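Local coordinates for substrate-binding protein (Synechococcus sp., PDB 6WPN) that probably binds a sugar or oligosaccharide in the periplasm as the solute-binding component of a transport system, at residues A[87-92]-A[298-303]; A[156-161]-A[172-177]. All blocks are in the same frame, centred on the assembly; numbering follows the deposited sequence.

Contact 1 (A[87-92]-A[298-303])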
loop_
_atom_site.group_PDB
_atom_site.type_symbol
_atom_site.label_atom_id
_atom_site.label_comp_id
_atom_site.label_asym_id
_atom_site.label_seq_id
_atom_site.Cartn_x
_atom_site.Cartn_y
_atom_site.Cartn_z
ATOM N N VAL A 87 7.326 10.517 17.192
ATOM C CA VAL A 87 7.508 9.959 15.855
ATOM C C VAL A 87 6.236 9.223 15.470
ATOM O O VAL A 87 5.762 8.361 16.219
ATOM C CB VAL A 87 8.718 9.006 15.769
ATOM C CG1 VAL A 87 8.842 8.451 14.367
ATOM C CG2 VAL A 87 10.001 9.715 16.167
ATOM N N VAL A 88 5.685 9.558 14.311
ATOM C CA VAL A 88 4.446 8.959 13.839
ATOM C C VAL A 88 4.705 8.305 12.492
ATOM O O VAL A 88 5.370 8.882 11.625
ATOM C CB VAL A 88 3.309 9.995 13.729
ATOM C CG1 VAL A 88 2.003 9.311 13.372
ATOM C CG2 VAL A 88 3.165 10.742 15.023
ATOM N N ASN A 89 4.157 7.107 12.319
ATOM C CA ASN A 89 4.284 6.346 11.084
ATOM C C ASN A 89 3.157 6.735 10.133
ATOM O O ASN A 89 1.977 6.583 10.469
ATOM C CB ASN A 89 4.256 4.850 11.390
ATOM C CG ASN A 89 4.327 3.999 10.153
ATOM O OD1 ASN A 89 3.730 2.929 10.101
ATOM N ND2 ASN A 89 5.066 4.460 9.151
ATOM N N LEU A 90 3.517 7.232 8.952
ATOM C CA LEU A 90 2.538 7.735 8.001
ATOM C C LEU A 90 2.793 7.134 6.627
ATOM O O LEU A 90 3.802 6.466 6.389
ATOM C CB LEU A 90 2.590 9.267 7.906
ATOM C CG LEU A 90 2.345 10.087 9.171
ATOM C CD1 LEU A 90 2.325 11.566 8.828
ATOM C CD2 LEU A 90 1.058 9.672 9.845
ATOM N N ASN A 91 1.858 7.391 5.720
ATOM C CA ASN A 91 1.964 7.094 4.302
ATOM C C ASN A 91 1.732 8.386 3.525
ATOM O O ASN A 91 1.182 9.350 4.071
ATOM C CB ASN A 91 0.960 6.015 3.863
ATOM C CG ASN A 91 -0.471 6.489 3.899
ATOM O OD1 ASN A 91 -0.831 7.357 4.686
ATOM N ND2 ASN A 91 -1.300 5.919 3.032
ATOM N N PRO A 92 2.172 8.457 2.269
ATOM C CA PRO A 92 2.119 9.729 1.520
ATOM C C PRO A 92 0.742 10.380 1.544
ATOM O O PRO A 92 0.660 11.602 1.743
ATOM C CB PRO A 92 2.541 9.327 0.092
ATOM C CG PRO A 92 2.739 7.823 0.114
ATOM C CD PRO A 92 2.953 7.444 1.542
ATOM N N ALA A 298 3.868 0.894 -2.058
ATOM C CA ALA A 298 3.327 1.454 -0.825
ATOM C C ALA A 298 4.470 1.991 0.024
ATOM O O ALA A 298 5.293 1.219 0.525
ATOM C CB ALA A 298 2.527 0.401 -0.062
ATOM N N LEU A 299 4.517 3.306 0.198
ATOM C CA LEU A 299 5.592 3.940 0.948
ATOM C C LEU A 299 5.179 4.150 2.401
ATOM O O LEU A 299 4.104 4.690 2.678
ATOM C CB LEU A 299 5.976 5.272 0.302
ATOM C CG LEU A 299 6.911 6.187 1.096
ATOM C CD1 LEU A 299 8.153 5.452 1.568
ATOM C CD2 LEU A 299 7.291 7.403 0.260
HETATM N N MSE A 300 6.037 3.721 3.322
HETATM C CA MSE A 300 5.847 3.976 4.744
HETATM C C MSE A 300 6.912 4.942 5.249
HETATM O O MSE A 300 8.100 4.745 4.998
HETATM C CB MSE A 300 5.900 2.670 5.536
HETATM C CG MSE A 300 4.885 1.648 5.077
HETATM SE SE MSE A 300 3.072 2.350 5.137
HETATM C CE MSE A 300 2.910 2.636 7.058
ATOM N N THR A 301 6.490 5.989 5.956
ATOM C CA THR A 301 7.399 7.029 6.414
ATOM C C THR A 301 7.231 7.257 7.910
ATOM O O THR A 301 6.309 6.742 8.548
ATOM C CB THR A 301 7.173 8.354 5.674
ATOM O OG1 THR A 301 5.846 8.827 5.932
ATOM C CG2 THR A 301 7.356 8.166 4.177
ATOM N N LEU A 302 8.153 8.035 8.465
ATOM C CA LEU A 302 8.122 8.430 9.866
ATOM C C LEU A 302 8.180 9.948 9.931
ATOM O O LEU A 302 9.043 10.558 9.295
ATOM C CB LEU A 302 9.288 7.809 10.639
ATOM C CG LEU A 302 9.241 6.285 10.741
ATOM C CD1 LEU A 302 10.413 5.773 11.557
ATOM C CD2 LEU A 302 7.911 5.813 11.324
ATOM N N ALA A 303 7.261 10.556 10.682
ATOM C CA ALA A 303 7.163 12.007 10.765
ATOM C C ALA A 303 7.210 12.456 12.220
ATOM O O ALA A 303 6.930 11.684 13.142
ATOM C CB ALA A 303 5.883 12.522 10.095
#

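Contact 2 (A[156-161]-A[172-177])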
loop_
_atom_site.group_PDB
_atom_site.type_symbol
_atom_site.label_atom_id
_atom_site.label_comp_id
_atom_site.label_asym_id
_atom_site.label_seq_id
_atom_site.Cartn_x
_atom_site.Cartn_y
_atom_site.Cartn_z
ATOM N N ALA A 156 -8.936 -24.016 -15.668
ATOM C CA ALA A 156 -9.602 -23.118 -16.606
ATOM C C ALA A 156 -9.047 -23.202 -18.026
ATOM O O ALA A 156 -9.533 -22.486 -18.912
ATOM C CB ALA A 156 -9.491 -21.684 -16.102
ATOM N N GLY A 157 -8.063 -24.063 -18.272
ATOM C CA GLY A 157 -7.476 -24.130 -19.592
ATOM C C GLY A 157 -6.599 -22.943 -19.898
ATOM O O GLY A 157 -6.554 -22.496 -21.046
ATOM N N LEU A 158 -5.920 -22.399 -18.892
ATOM C CA LEU A 158 -5.041 -21.255 -19.061
ATOM C C LEU A 158 -3.629 -21.641 -18.650
ATOM O O LEU A 158 -3.429 -22.512 -17.797
ATOM C CB LEU A 158 -5.515 -20.061 -18.234
ATOM C CG LEU A 158 -6.962 -19.641 -18.472
ATOM C CD1 LEU A 158 -7.372 -18.551 -17.480
ATOM C CD2 LEU A 158 -7.136 -19.159 -19.900
ATOM N N SER A 159 -2.647 -20.983 -19.264
ATOM C CA SER A 159 -1.255 -21.260 -18.959
ATOM C C SER A 159 -0.580 -20.178 -18.131
ATOM O O SER A 159 0.467 -20.451 -17.538
ATOM C CB SER A 159 -0.457 -21.486 -20.254
ATOM O OG SER A 159 -0.593 -20.399 -21.151
ATOM N N ARG A 160 -1.141 -18.972 -18.067
ATOM C CA ARG A 160 -0.587 -17.930 -17.213
ATOM C C ARG A 160 -1.638 -16.860 -16.969
ATOM O O ARG A 160 -2.656 -16.789 -17.661
ATOM C CB ARG A 160 0.675 -17.303 -17.814
ATOM C CG ARG A 160 0.467 -16.657 -19.164
ATOM C CD ARG A 160 1.794 -16.201 -19.738
ATOM N NE ARG A 160 1.735 -16.022 -21.183
ATOM C CZ ARG A 160 2.804 -15.897 -21.963
ATOM N NH1 ARG A 160 4.019 -15.942 -21.423
ATOM N NH2 ARG A 160 2.663 -15.734 -23.265
ATOM N N ALA A 161 -1.371 -16.027 -15.963
ATOM C CA ALA A 161 -2.238 -14.931 -15.565
ATOM C C ALA A 161 -1.898 -13.668 -16.350
ATOM O O ALA A 161 -0.744 -13.456 -16.731
ATOM C CB ALA A 161 -2.101 -14.658 -14.070
ATOM N N ALA A 172 -10.784 -13.305 -16.558
ATOM C CA ALA A 172 -11.773 -13.533 -15.509
ATOM C C ALA A 172 -12.918 -14.406 -16.005
ATOM O O ALA A 172 -13.418 -15.264 -15.267
ATOM C CB ALA A 172 -12.305 -12.197 -14.984
ATOM N N ARG A 173 -13.362 -14.188 -17.243
ATOM C CA ARG A 173 -14.418 -15.023 -17.806
ATOM C C ARG A 173 -13.987 -16.484 -17.870
ATOM O O ARG A 173 -14.743 -17.380 -17.477
ATOM C CB ARG A 173 -14.813 -14.511 -19.192
ATOM C CG ARG A 173 -15.523 -13.173 -19.154
ATOM C CD ARG A 173 -16.191 -12.834 -20.471
ATOM N NE ARG A 173 -15.297 -12.117 -21.375
ATOM C CZ ARG A 173 -15.256 -10.793 -21.483
ATOM N NH1 ARG A 173 -16.059 -10.043 -20.740
ATOM N NH2 ARG A 173 -14.410 -10.221 -22.329
ATOM N N SER A 174 -12.761 -16.740 -18.345
ATOM C CA SER A 174 -12.297 -18.120 -18.471
ATOM C C SER A 174 -12.265 -18.819 -17.118
ATOM O O SER A 174 -12.604 -20.005 -17.016
ATOM C CB SER A 174 -10.910 -18.159 -19.120
ATOM O OG SER A 174 -10.985 -17.893 -20.510
ATOM N N ILE A 175 -11.887 -18.096 -16.063
ATOM C CA ILE A 175 -11.887 -18.693 -14.732
ATOM C C ILE A 175 -13.316 -18.926 -14.251
ATOM O O ILE A 175 -13.629 -19.982 -13.686
ATOM C CB ILE A 175 -11.104 -17.806 -13.748
ATOM C CG1 ILE A 175 -9.662 -17.587 -14.225
ATOM C CG2 ILE A 175 -11.126 -18.415 -12.352
ATOM C CD1 ILE A 175 -8.754 -18.775 -14.034
ATOM N N ARG A 176 -14.213 -17.968 -14.507
ATOM C CA ARG A 176 -15.569 -18.056 -13.975
ATOM C C ARG A 176 -16.336 -19.219 -14.578
ATOM O O ARG A 176 -17.003 -19.968 -13.859
ATOM C CB ARG A 176 -16.332 -16.756 -14.236
ATOM C CG ARG A 176 -16.254 -15.749 -13.118
ATOM C CD ARG A 176 -16.581 -16.404 -11.796
ATOM N NE ARG A 176 -18.005 -16.376 -11.493
ATOM C CZ ARG A 176 -18.579 -17.115 -10.549
ATOM N NH1 ARG A 176 -17.848 -17.954 -9.824
ATOM N NH2 ARG A 176 -19.883 -17.015 -10.330
ATOM N N GLU A 177 -16.221 -19.414 -15.885
ATOM C CA GLU A 177 -17.085 -20.371 -16.555
ATOM C C GLU A 177 -16.523 -21.782 -16.549
ATOM O O GLU A 177 -17.297 -22.743 -16.498
ATOM C CB GLU A 177 -17.341 -19.917 -17.996
ATOM C CG GLU A 177 -18.037 -18.566 -18.084
ATOM C CD GLU A 177 -18.227 -18.083 -19.514
ATOM O OE1 GLU A 177 -17.799 -18.791 -20.452
ATOM O OE2 GLU A 177 -18.806 -16.989 -19.697
#

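Contact 1 (A[87-92]-A[298-303])
Val88 and Ala303 form the first hydrogen-bonded pair of an antiparallel ladder, Val88 N giving to Ala303 O at 2.7 Å and Ala303 N returning the bond to Val88 O. Leu90 and Thr301 repeat the exchange, with Asn89 and Leu302 as the non-hydrogen-bonded pair between them. The distinctive feature is Asn89, a polar side chain laid along its own ladder. From CB, which rests against Leu302 CD2 at 3.8 Å, the chain runs on to CG, set anti to the backbone N; this torsion (chi1 178°) swings the amide along the strand until ND2 reaches Thr301 O. There the amide divides: ND2 gives its hydrogen bond to Thr301 O at 2.7 Å, with the acceptor nearly in the amide plane, while OD1 meets the selenomethionine methyl, Met300 CE, at 3.2 Å and accepts a weak hydrogen bond from the backbone N of Leu35. Two bends in the Met300 side chain bring that methyl over to the amide.

Thr301 O is therefore gripped twice, by Asn89 ND2 from one face of its carbonyl plane and by Leu90 N from the other, 42° out of that plane. On the face shared by Val88, Leu90, Thr301 and Ala303, Leu90 CD1 packs on Ala303 CB at 3.9 Å. Beyond the ladder, Pro92 CD lies against Leu299 O at 3.2 Å, just after Asn91, whose side chain caps helix 92-99 by accepting from Phe94 N.

Strand 87-90 has a parallel neighbour, 30-35, on one edge and this antiparallel one on the other. Chemically, both ends of the buried Asn89 amide find backbone partners, ND2 on Thr301 O and OD1, weakly, on Leu35 N, and these bonds probably fix which way the amide is turned.

Contact 2 (A[156-161]-A[172-177])
Ala156 and Leu158 meet Ser174 and Ile175 where a Schellman motif closes helix 150-155 and the chain turns off toward helix 168-179; within the solute-binding fold, the C-terminal turn and the loop after helix 150-155 are packed on helix 168-179. Gly157 supplies the positive phi of 73° at the turn, with two bonds reaching back into the last helical turn. The flanking residues Ala156 and Leu158 both direct their CB atoms toward helix 168-179.

Polar groups play a lesser part at the junction, and the two segments are not linked by hydrogen bonds. Ala156 CB lies 3.7 Å from Ser174 O. Ser174 presents its CB to the loop, while OG makes a weak hydrogen bond back to Ala170 O within its own helix. Arg176 N to Ala172 O at 2.9 Å continues the regular helical bonding. On another side of the helix, Arg176 NE bonds to Gly235 O.

Apolar contacts carry the interface. The Ile175 side chain extends from the helix with CG1 beside the backbone N (chi1 -58°), which brings its terminal methyl to the loop; CD1 then touches Ala156 CB at 3.6 Å and Leu158 CD1 at 3.7 Å. The leucine and isoleucine chains meet at an angle, touching near their ends and not along their lengths. Leu153 of helix 150-155 touches both Leu158 and Ile175, and Leu158 also touches the side chain of Tyr171. Both methyls of the Leu158 fork face Ser174 CB from one side, CD1 at 3.9 Å and CD2 at 4.0 Å.

How the contacts relate
The two contacts illustrate how differently distant and neighbouring parts of a chain are joined. Contact 1 pairs strands separated by some two hundred residues and is buried, its centre about 11 Å from the centre of the chain; contact 2 joins segments only eleven residues apart, and its centre lies about 27 Å from the same point. Sequence nests the second within the first, yet their centres are 38 Å apart, on opposite sides of the chain's centre, and their nearest atoms remain about 21 Å apart. Strand 137-149 connects them: it is hydrogen-bonded to 295-303 and runs on into helix 150-155. Neither contact can be tied to the sugar-binding site from this geometry.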